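Local atomic coordinates of programmed Cell Death Protein 5 Homolog (Leishmania major, PDB entry 6VMT), a protein that probably binds DNA, like other members of the PDCD5 family, and is built mostly of helix. Residues 50-55 with 64-69; 68-73 with 89-94. All blocks are in the same frame, centred on the assembly; numbering follows the deposited sequence.

Contact 1: residues 50-55 with 64-69; sequences ERLKRI and QAVEMH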
ATOM      1  N   GLU A  50     -12.302   1.768   5.003  1.00 72.51           N
ATOM      2  CA  GLU A  50     -13.282   2.144   3.943  1.00 86.53           C
ATOM      3  C   GLU A  50     -12.897   3.507   3.351  1.00 78.22           C
ATOM      4  O   GLU A  50     -12.739   3.636   2.113  1.00 81.91           O
ATOM      5  CB  GLU A  50     -14.698   2.192   4.516  1.00 90.60           C
ATOM      6  CG  GLU A  50     -15.157   0.845   5.039  1.00111.48           C
ATOM      7  CD  GLU A  50     -16.586   0.797   5.544  1.00124.65           C
ATOM      8  OE1 GLU A  50     -17.437   1.514   4.974  1.00131.23           O
ATOM      9  OE2 GLU A  50     -16.840   0.041   6.507  1.00129.45           O
ATOM     10  N   ARG A  51     -12.743   4.489   4.225  1.00 68.10           N
ATOM     11  CA  ARG A  51     -12.394   5.874   3.851  1.00 69.64           C
ATOM     12  C   ARG A  51     -11.212   5.837   2.889  1.00 68.23           C
ATOM     13  O   ARG A  51     -11.237   6.562   1.893  1.00 78.64           O
ATOM     14  CB  ARG A  51     -12.074   6.684   5.107  1.00 75.22           C
ATOM     15  CG  ARG A  51     -11.610   8.100   4.809  1.00 84.18           C
ATOM     16  CD  ARG A  51     -11.320   8.901   6.058  1.00 85.17           C
ATOM     17  NE  ARG A  51     -12.535   9.350   6.718  1.00 93.68           N
ATOM     18  CZ  ARG A  51     -13.279  10.380   6.337  1.00 92.89           C
ATOM     19  NH1 ARG A  51     -12.955  11.093   5.273  1.00 93.64           N
ATOM     20  NH2 ARG A  51     -14.358  10.687   7.025  1.00 96.20           N
ATOM     21  N   LEU A  52     -10.204   5.028   3.175  1.00 72.49           N
ATOM     22  CA  LEU A  52      -8.941   5.028   2.393  1.00 69.22           C
ATOM     23  C   LEU A  52      -9.205   4.484   0.987  1.00 77.33           C
ATOM     24  O   LEU A  52      -8.572   4.979   0.035  1.00 84.05           O
ATOM     25  CB  LEU A  52      -7.913   4.163   3.124  1.00 67.62           C
ATOM     26  CG  LEU A  52      -6.969   4.886   4.071  1.00 58.06           C
ATOM     27  CD1 LEU A  52      -6.141   3.860   4.819  1.00 57.15           C
ATOM     28  CD2 LEU A  52      -6.061   5.846   3.314  1.00 59.64           C
ATOM     29  N   LYS A  53     -10.058   3.463   0.879  1.00 86.19           N
ATOM     30  CA  LYS A  53     -10.398   2.808  -0.408  1.00 95.05           C
ATOM     31  C   LYS A  53     -11.377   3.729  -1.134  1.00 94.80           C
ATOM     32  O   LYS A  53     -11.206   3.949  -2.347  1.00 95.92           O
ATOM     33  CB  LYS A  53     -10.920   1.391  -0.158  1.00111.47           C
ATOM     34  CG  LYS A  53      -9.891   0.466   0.488  1.00131.38           C
ATOM     35  CD  LYS A  53     -10.064  -1.007   0.171  1.00142.17           C
ATOM     36  CE  LYS A  53      -8.839  -1.833   0.505  1.00139.69           C
ATOM     37  NZ  LYS A  53      -9.002  -3.236   0.066  1.00141.10           N
ATOM     38  N   ARG A  54     -12.306   4.324  -0.391  1.00 81.09           N
ATOM     39  CA  ARG A  54     -13.261   5.323  -0.931  1.00 87.99           C
ATOM     40  C   ARG A  54     -12.515   6.451  -1.654  1.00 82.41           C
ATOM     41  O   ARG A  54     -12.996   6.858  -2.712  1.00 96.91           O
ATOM     42  CB  ARG A  54     -14.100   5.912   0.198  1.00 91.35           C
ATOM     43  CG  ARG A  54     -15.534   6.209  -0.196  1.00 92.64           C
ATOM     44  CD  ARG A  54     -16.290   6.470   1.083  1.00 95.74           C
ATOM     45  NE  ARG A  54     -15.707   7.589   1.810  1.00 92.18           N
ATOM     46  CZ  ARG A  54     -15.818   7.778   3.120  1.00102.27           C
ATOM     47  NH1 ARG A  54     -16.480   6.907   3.856  1.00107.48           N
ATOM     48  NH2 ARG A  54     -15.258   8.825   3.704  1.00109.45           N
ATOM     49  N   ILE A  55     -11.412   6.940  -1.084  1.00 79.72           N
ATOM     50  CA  ILE A  55     -10.581   8.064  -1.620  1.00 84.52           C
ATOM     51  C   ILE A  55      -9.610   7.541  -2.681  1.00 86.02           C
ATOM     52  O   ILE A  55      -9.137   8.347  -3.506  1.00 86.83           O
ATOM     53  CB  ILE A  55      -9.809   8.762  -0.484  1.00 89.53           C
ATOM     54  CG1 ILE A  55     -10.754   9.364   0.559  1.00103.17           C
ATOM     55  CG2 ILE A  55      -8.847   9.805  -1.031  1.00 87.09           C
ATOM     56  CD1 ILE A  55     -11.474  10.624   0.110  1.00107.95           C
ATOM     57  N   GLN A  64      -2.722   6.011  -1.049  1.00 69.47           N
ATOM     58  CA  GLN A  64      -1.528   5.137  -1.040  1.00 72.92           C
ATOM     59  C   GLN A  64      -0.415   5.785  -0.220  1.00 64.19           C
ATOM     60  O   GLN A  64       0.281   5.049   0.481  1.00 73.61           O
ATOM     61  CB  GLN A  64      -1.071   4.842  -2.464  1.00 93.30           C
ATOM     62  CG  GLN A  64       0.378   4.388  -2.553  1.00106.98           C
ATOM     63  CD  GLN A  64       0.735   3.923  -3.942  1.00108.32           C
ATOM     64  OE1 GLN A  64      -0.053   3.262  -4.617  1.00109.99           O
ATOM     65  NE2 GLN A  64       1.937   4.267  -4.373  1.00111.73           N
ATOM     66  N   ALA A  65      -0.226   7.101  -0.294  1.00 65.85           N
ATOM     67  CA  ALA A  65       0.841   7.790   0.482  1.00 69.43           C
ATOM     68  C   ALA A  65       0.595   7.625   1.992  1.00 67.19           C
ATOM     69  O   ALA A  65       1.568   7.571   2.761  1.00 77.14           O
ATOM     70  CB  ALA A  65       0.948   9.243   0.090  1.00 69.22           C
ATOM     71  N   VAL A  66      -0.663   7.536   2.412  1.00 62.54           N
ATOM     72  CA  VAL A  66      -1.043   7.394   3.847  1.00 59.23           C
ATOM     73  C   VAL A  66      -0.714   5.968   4.295  1.00 54.69           C
ATOM     74  O   VAL A  66      -0.003   5.824   5.289  1.00 60.87           O
ATOM     75  CB  VAL A  66      -2.530   7.745   4.048  1.00 62.97           C
ATOM     76  CG1 VAL A  66      -3.095   7.159   5.326  1.00 64.84           C
ATOM     77  CG2 VAL A  66      -2.741   9.245   4.022  1.00 67.42           C
ATOM     78  N   GLU A  67      -1.250   4.971   3.586  1.00 53.15           N
ATOM     79  CA  GLU A  67      -1.013   3.532   3.815  1.00 48.31           C
ATOM     80  C   GLU A  67       0.495   3.318   3.960  1.00 44.06           C
ATOM     81  O   GLU A  67       0.909   2.762   4.955  1.00 50.51           O
ATOM     82  CB  GLU A  67      -1.621   2.733   2.666  1.00 59.34           C
ATOM     83  CG  GLU A  67      -3.157   2.721   2.608  1.00 58.95           C
ATOM     84  CD  GLU A  67      -3.741   1.900   1.445  1.00 74.38           C
ATOM     85  OE1 GLU A  67      -2.950   1.371   0.614  1.00 82.07           O
ATOM     86  OE2 GLU A  67      -4.987   1.776   1.340  1.00 82.22           O
ATOM     87  N   MET A  68       1.319   3.839   3.065  1.00 50.67           N
ATOM     88  CA  MET A  68       2.798   3.731   3.214  1.00 52.61           C
ATOM     89  C   MET A  68       3.184   4.261   4.581  1.00 48.16           C
ATOM     90  O   MET A  68       4.027   3.693   5.222  1.00 64.30           O
ATOM     91  CB  MET A  68       3.575   4.561   2.186  1.00 62.95           C
ATOM     92  CG  MET A  68       3.942   3.809   0.884  1.00 80.86           C
ATOM     93  SD  MET A  68       4.596   4.899  -0.466  1.00 71.36           S
ATOM     94  CE  MET A  68       6.174   5.383   0.235  1.00 83.02           C
ATOM     95  N   HIS A  69       2.690   5.430   4.930  1.00 60.00           N
ATOM     96  CA  HIS A  69       3.127   6.143   6.148  1.00 56.12           C
ATOM     97  C   HIS A  69       2.660   5.357   7.366  1.00 50.58           C
ATOM     98  O   HIS A  69       3.473   5.156   8.265  1.00 50.94           O
ATOM     99  CB  HIS A  69       2.576   7.563   6.201  1.00 56.38           C
ATOM    100  CG  HIS A  69       2.954   8.274   7.456  1.00 57.66           C
ATOM    101  ND1 HIS A  69       4.235   8.775   7.672  1.00 62.63           N
ATOM    102  CD2 HIS A  69       2.252   8.525   8.573  1.00 49.72           C
ATOM    103  CE1 HIS A  69       4.288   9.328   8.862  1.00 58.68           C
ATOM    104  NE2 HIS A  69       3.080   9.181   9.430  1.00 54.65           N
TER

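Contact 2: residues 68-73 with 89-94; sequences MHIIQA and RELLGQ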
ATOM      1  N   MET A  68       1.319   3.839   3.065  1.00 50.67           N
ATOM      2  CA  MET A  68       2.798   3.731   3.214  1.00 52.61           C
ATOM      3  C   MET A  68       3.184   4.261   4.581  1.00 48.16           C
ATOM      4  O   MET A  68       4.027   3.693   5.222  1.00 64.30           O
ATOM      5  CB  MET A  68       3.575   4.561   2.186  1.00 62.95           C
ATOM      6  CG  MET A  68       3.942   3.809   0.884  1.00 80.86           C
ATOM      7  SD  MET A  68       4.596   4.899  -0.466  1.00 71.36           S
ATOM      8  CE  MET A  68       6.174   5.383   0.235  1.00 83.02           C
ATOM      9  N   HIS A  69       2.690   5.430   4.930  1.00 60.00           N
ATOM     10  CA  HIS A  69       3.127   6.143   6.148  1.00 56.12           C
ATOM     11  C   HIS A  69       2.660   5.357   7.366  1.00 50.58           C
ATOM     12  O   HIS A  69       3.473   5.156   8.265  1.00 50.94           O
ATOM     13  CB  HIS A  69       2.576   7.563   6.201  1.00 56.38           C
ATOM     14  CG  HIS A  69       2.954   8.274   7.456  1.00 57.66           C
ATOM     15  ND1 HIS A  69       4.235   8.775   7.672  1.00 62.63           N
ATOM     16  CD2 HIS A  69       2.252   8.525   8.573  1.00 49.72           C
ATOM     17  CE1 HIS A  69       4.288   9.328   8.862  1.00 58.68           C
ATOM     18  NE2 HIS A  69       3.080   9.181   9.430  1.00 54.65           N
ATOM     19  N   ILE A  70       1.386   4.974   7.407  1.00 48.31           N
ATOM     20  CA  ILE A  70       0.807   4.254   8.578  1.00 48.45           C
ATOM     21  C   ILE A  70       1.640   3.003   8.814  1.00 49.12           C
ATOM     22  O   ILE A  70       2.000   2.739   9.936  1.00 60.88           O
ATOM     23  CB  ILE A  70      -0.651   3.883   8.325  1.00 49.64           C
ATOM     24  CG1 ILE A  70      -1.559   5.105   8.377  1.00 51.81           C
ATOM     25  CG2 ILE A  70      -1.083   2.798   9.285  1.00 52.52           C
ATOM     26  CD1 ILE A  70      -2.909   4.872   7.793  1.00 51.26           C
ATOM     27  N   ILE A  71       1.957   2.272   7.762  1.00 49.86           N
ATOM     28  CA  ILE A  71       2.701   1.001   7.904  1.00 48.10           C
ATOM     29  C   ILE A  71       4.090   1.298   8.448  1.00 46.80           C
ATOM     30  O   ILE A  71       4.446   0.690   9.461  1.00 54.76           O
ATOM     31  CB  ILE A  71       2.768   0.293   6.562  1.00 51.73           C
ATOM     32  CG1 ILE A  71       1.379  -0.154   6.142  1.00 55.97           C
ATOM     33  CG2 ILE A  71       3.753  -0.854   6.634  1.00 61.21           C
ATOM     34  CD1 ILE A  71       1.360  -0.790   4.792  1.00 58.46           C
ATOM     35  N   GLN A  72       4.878   2.146   7.791  1.00 46.47           N
ATOM     36  CA  GLN A  72       6.260   2.420   8.277  1.00 51.91           C
ATOM     37  C   GLN A  72       6.155   2.890   9.728  1.00 50.40           C
ATOM     38  O   GLN A  72       6.958   2.445  10.531  1.00 72.07           O
ATOM     39  CB  GLN A  72       7.059   3.370   7.364  1.00 57.83           C
ATOM     40  CG  GLN A  72       6.642   4.837   7.392  1.00 76.41           C
ATOM     41  CD  GLN A  72       7.251   5.717   8.470  1.00 79.98           C
ATOM     42  OE1 GLN A  72       8.379   5.523   8.916  1.00 86.76           O
ATOM     43  NE2 GLN A  72       6.508   6.733   8.888  1.00 73.51           N
ATOM     44  N   ALA A  73       5.136   3.682  10.068  1.00 50.66           N
ATOM     45  CA  ALA A  73       4.984   4.367  11.370  1.00 44.38           C
ATOM     46  C   ALA A  73       4.645   3.383  12.485  1.00 47.73           C
ATOM     47  O   ALA A  73       5.239   3.466  13.552  1.00 52.81           O
ATOM     48  CB  ALA A  73       3.888   5.368  11.236  1.00 52.20           C
ATOM     49  N   ARG A  89      -8.404  10.543   8.251  1.00 60.94           N
ATOM     50  CA  ARG A  89      -8.964  11.790   7.655  1.00 64.85           C
ATOM     51  C   ARG A  89      -7.921  12.900   7.786  1.00 53.43           C
ATOM     52  O   ARG A  89      -7.585  13.504   6.780  1.00 63.61           O
ATOM     53  CB  ARG A  89     -10.312  12.089   8.314  1.00 77.75           C
ATOM     54  CG  ARG A  89     -10.544  13.544   8.674  1.00 88.57           C
ATOM     55  CD  ARG A  89     -12.003  13.887   8.924  1.00 92.83           C
ATOM     56  NE  ARG A  89     -12.166  15.334   8.792  1.00116.48           N
ATOM     57  CZ  ARG A  89     -12.058  16.048   7.653  1.00118.58           C
ATOM     58  NH1 ARG A  89     -11.798  15.474   6.488  1.00115.39           N
ATOM     59  NH2 ARG A  89     -12.216  17.358   7.684  1.00120.77           N
ATOM     60  N   GLU A  90      -7.353  13.076   8.971  1.00 56.26           N
ATOM     61  CA  GLU A  90      -6.267  14.060   9.253  1.00 63.62           C
ATOM     62  C   GLU A  90      -5.126  13.845   8.257  1.00 62.33           C
ATOM     63  O   GLU A  90      -4.799  14.796   7.551  1.00 64.83           O
ATOM     64  CB  GLU A  90      -5.819  13.923  10.711  1.00 72.13           C
ATOM     65  CG  GLU A  90      -5.042  15.100  11.275  1.00 82.05           C
ATOM     66  CD  GLU A  90      -4.852  15.028  12.793  1.00108.65           C
ATOM     67  OE1 GLU A  90      -4.426  13.959  13.284  1.00121.50           O
ATOM     68  OE2 GLU A  90      -5.144  16.033  13.502  1.00128.31           O
ATOM     69  N   LEU A  91      -4.584  12.622   8.156  1.00 65.29           N
ATOM     70  CA  LEU A  91      -3.434  12.289   7.257  1.00 49.53           C
ATOM     71  C   LEU A  91      -3.820  12.552   5.795  1.00 48.77           C
ATOM     72  O   LEU A  91      -3.047  13.226   5.095  1.00 54.78           O
ATOM     73  CB  LEU A  91      -3.014  10.830   7.443  1.00 51.89           C
ATOM     74  CG  LEU A  91      -2.377  10.422   8.776  1.00 47.49           C
ATOM     75  CD1 LEU A  91      -1.964   8.972   8.720  1.00 50.16           C
ATOM     76  CD2 LEU A  91      -1.164  11.251   9.111  1.00 49.89           C
ATOM     77  N   LEU A  92      -4.984  12.096   5.335  1.00 45.76           N
ATOM     78  CA  LEU A  92      -5.434  12.364   3.932  1.00 50.83           C
ATOM     79  C   LEU A  92      -5.442  13.870   3.608  1.00 54.49           C
ATOM     80  O   LEU A  92      -5.006  14.262   2.530  1.00 58.31           O
ATOM     81  CB  LEU A  92      -6.829  11.788   3.758  1.00 49.92           C
ATOM     82  CG  LEU A  92      -6.874  10.286   3.509  1.00 47.74           C
ATOM     83  CD1 LEU A  92      -8.296   9.788   3.522  1.00 54.74           C
ATOM     84  CD2 LEU A  92      -6.249   9.945   2.193  1.00 45.93           C
ATOM     85  N   GLY A  93      -5.903  14.715   4.511  1.00 55.79           N
ATOM     86  CA  GLY A  93      -5.742  16.164   4.332  1.00 54.10           C
ATOM     87  C   GLY A  93      -4.285  16.564   4.241  1.00 51.29           C
ATOM     88  O   GLY A  93      -3.962  17.329   3.363  1.00 61.10           O
ATOM     89  N   GLN A  94      -3.422  16.076   5.122  1.00 54.15           N
ATOM     90  CA  GLN A  94      -2.016  16.536   5.187  1.00 55.18           C
ATOM     91  C   GLN A  94      -1.292  16.200   3.886  1.00 58.08           C
ATOM     92  O   GLN A  94      -0.382  16.946   3.519  1.00 63.32           O
ATOM     93  CB  GLN A  94      -1.274  15.868   6.339  1.00 65.71           C
ATOM     94  CG  GLN A  94      -1.678  16.367   7.721  1.00 77.39           C
ATOM     95  CD  GLN A  94      -0.625  16.080   8.769  1.00 76.00           C
ATOM     96  OE1 GLN A  94       0.419  16.725   8.807  1.00 82.91           O
ATOM     97  NE2 GLN A  94      -0.888  15.110   9.637  1.00 73.69           N
TER

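Contact 1: residues 50-55 with 64-69
Leu52 carries this contact, reaching across to Val66 and Glu67 with its two methyl branches. One residue earlier, Arg51 NE makes a salt bridge with Asp85 of helix 85-103.

At Leu52 the side chain points toward residues 64-69 and forks, one methyl going to each of two successive residues. CD2 lies 3.8 Å from Val66 CG1, the branch placed anti to the valine backbone N (chi1 159°). The same Leu52 CD2 is 4.1 Å from Val66 CB, and the two side chains meet at a slant. The other methyl, Leu52 CD1, rests 3.9 Å from Glu67 CG, which stands anti to the carbonyl carbon of its own residue (chi1 -69°). Leucine and glutamate run past each other in opposite directions, the extended glutamate chain bringing Glu67 OE2 back to 4.2 Å from Leu52 CB. Thus the acid contributes its aliphatic stem to a largely apolar meeting, while touching Lys36 and Leu40 of helix 12-43 as well. No hydrogen bond links the two segments.

Next along, Lys53 pairs with Glu37 through NZ; the distance of 6.5 Å from Lys53 NZ to Glu67 OE2 permits at most a longer-range attraction.

The CA atoms of Leu52 and Gln64 are 8.2 Å apart, far closer than a straight helix would allow for twelve residues. Helix 46-75 therefore bends sharply and packs against itself in a helical hairpin, within the helical core of this PDCD5-family protein.

Contact 2: residues 68-73 with 89-94
Ile70 and Leu91 supply the apolar heart of the meeting between helix 46-75 and helix 85-103. Leu91 points toward the opposing segment, and its CD1 methyl comes to 3.9 Å from Ile70 CG1. The isoleucine starts out along the flank of its helix, but its longer branch, with CG1 anti to the carbonyl carbon (chi1 -73°), swings nearer to the leucine. The two side chains meet at a slant, so that a single methyl leans on a methylene. Both residues are buried: Ile70 also touches Val44 and Met79, which belong to loops, and Leu91 also packs on Val66, one turn earlier in helix 46-75.

The aromatic part is looser. His69 CD2 lies 4.2 Å from the same Leu91 CD1, which approaches the imidazole obliquely. With CG anti to the backbone N (chi1 177°), the ring is carried towards helix 85-103. Ala73, one turn further on, sets its CB 4.3 Å above one ring face and offset towards the rim. His69 is partly exposed, so the ring borders the buried leucine on the outer side of the contact.

Backbone hydrogen bonding stays within each helix: Ala73 N donates to His69 O over 2.9 Å, and Gly93 N donates to Arg89 O. None crosses between the segments, whose nearest CA atoms, those of His69 and Leu91, are 9.1 Å apart.

With neither a hydrogen bond nor a salt bridge spanning it, the contact probably relies mainly on dispersion and the exclusion of water. Side-chain shape, centred on Leu91 CD1, rather than any polar pairing, probably governs how these two segments fit together here.

How the contacts relate
Following the chain from its N terminus, helix 12-43 leads into helix 46-75, where contact 1 comes first, closing a short helical loop of eight residues between 55 and 64. Met68 and His69 belong to both contacts, and from there contact 2 closes a second loop that ends one helix, passes through a non-helical connection and enters helix 85-103. The loops follow one another, neither nesting nor crossing. Their centres lie 8 Å apart, and the packing is continuous: Val66 CG2 is 3.8 Å from Leu91 CB, and Ile55 CG1 lies 3.9 Å from Leu92 CD1. Helix 85-103 thereby packs against both limbs of the bent helix 46-75.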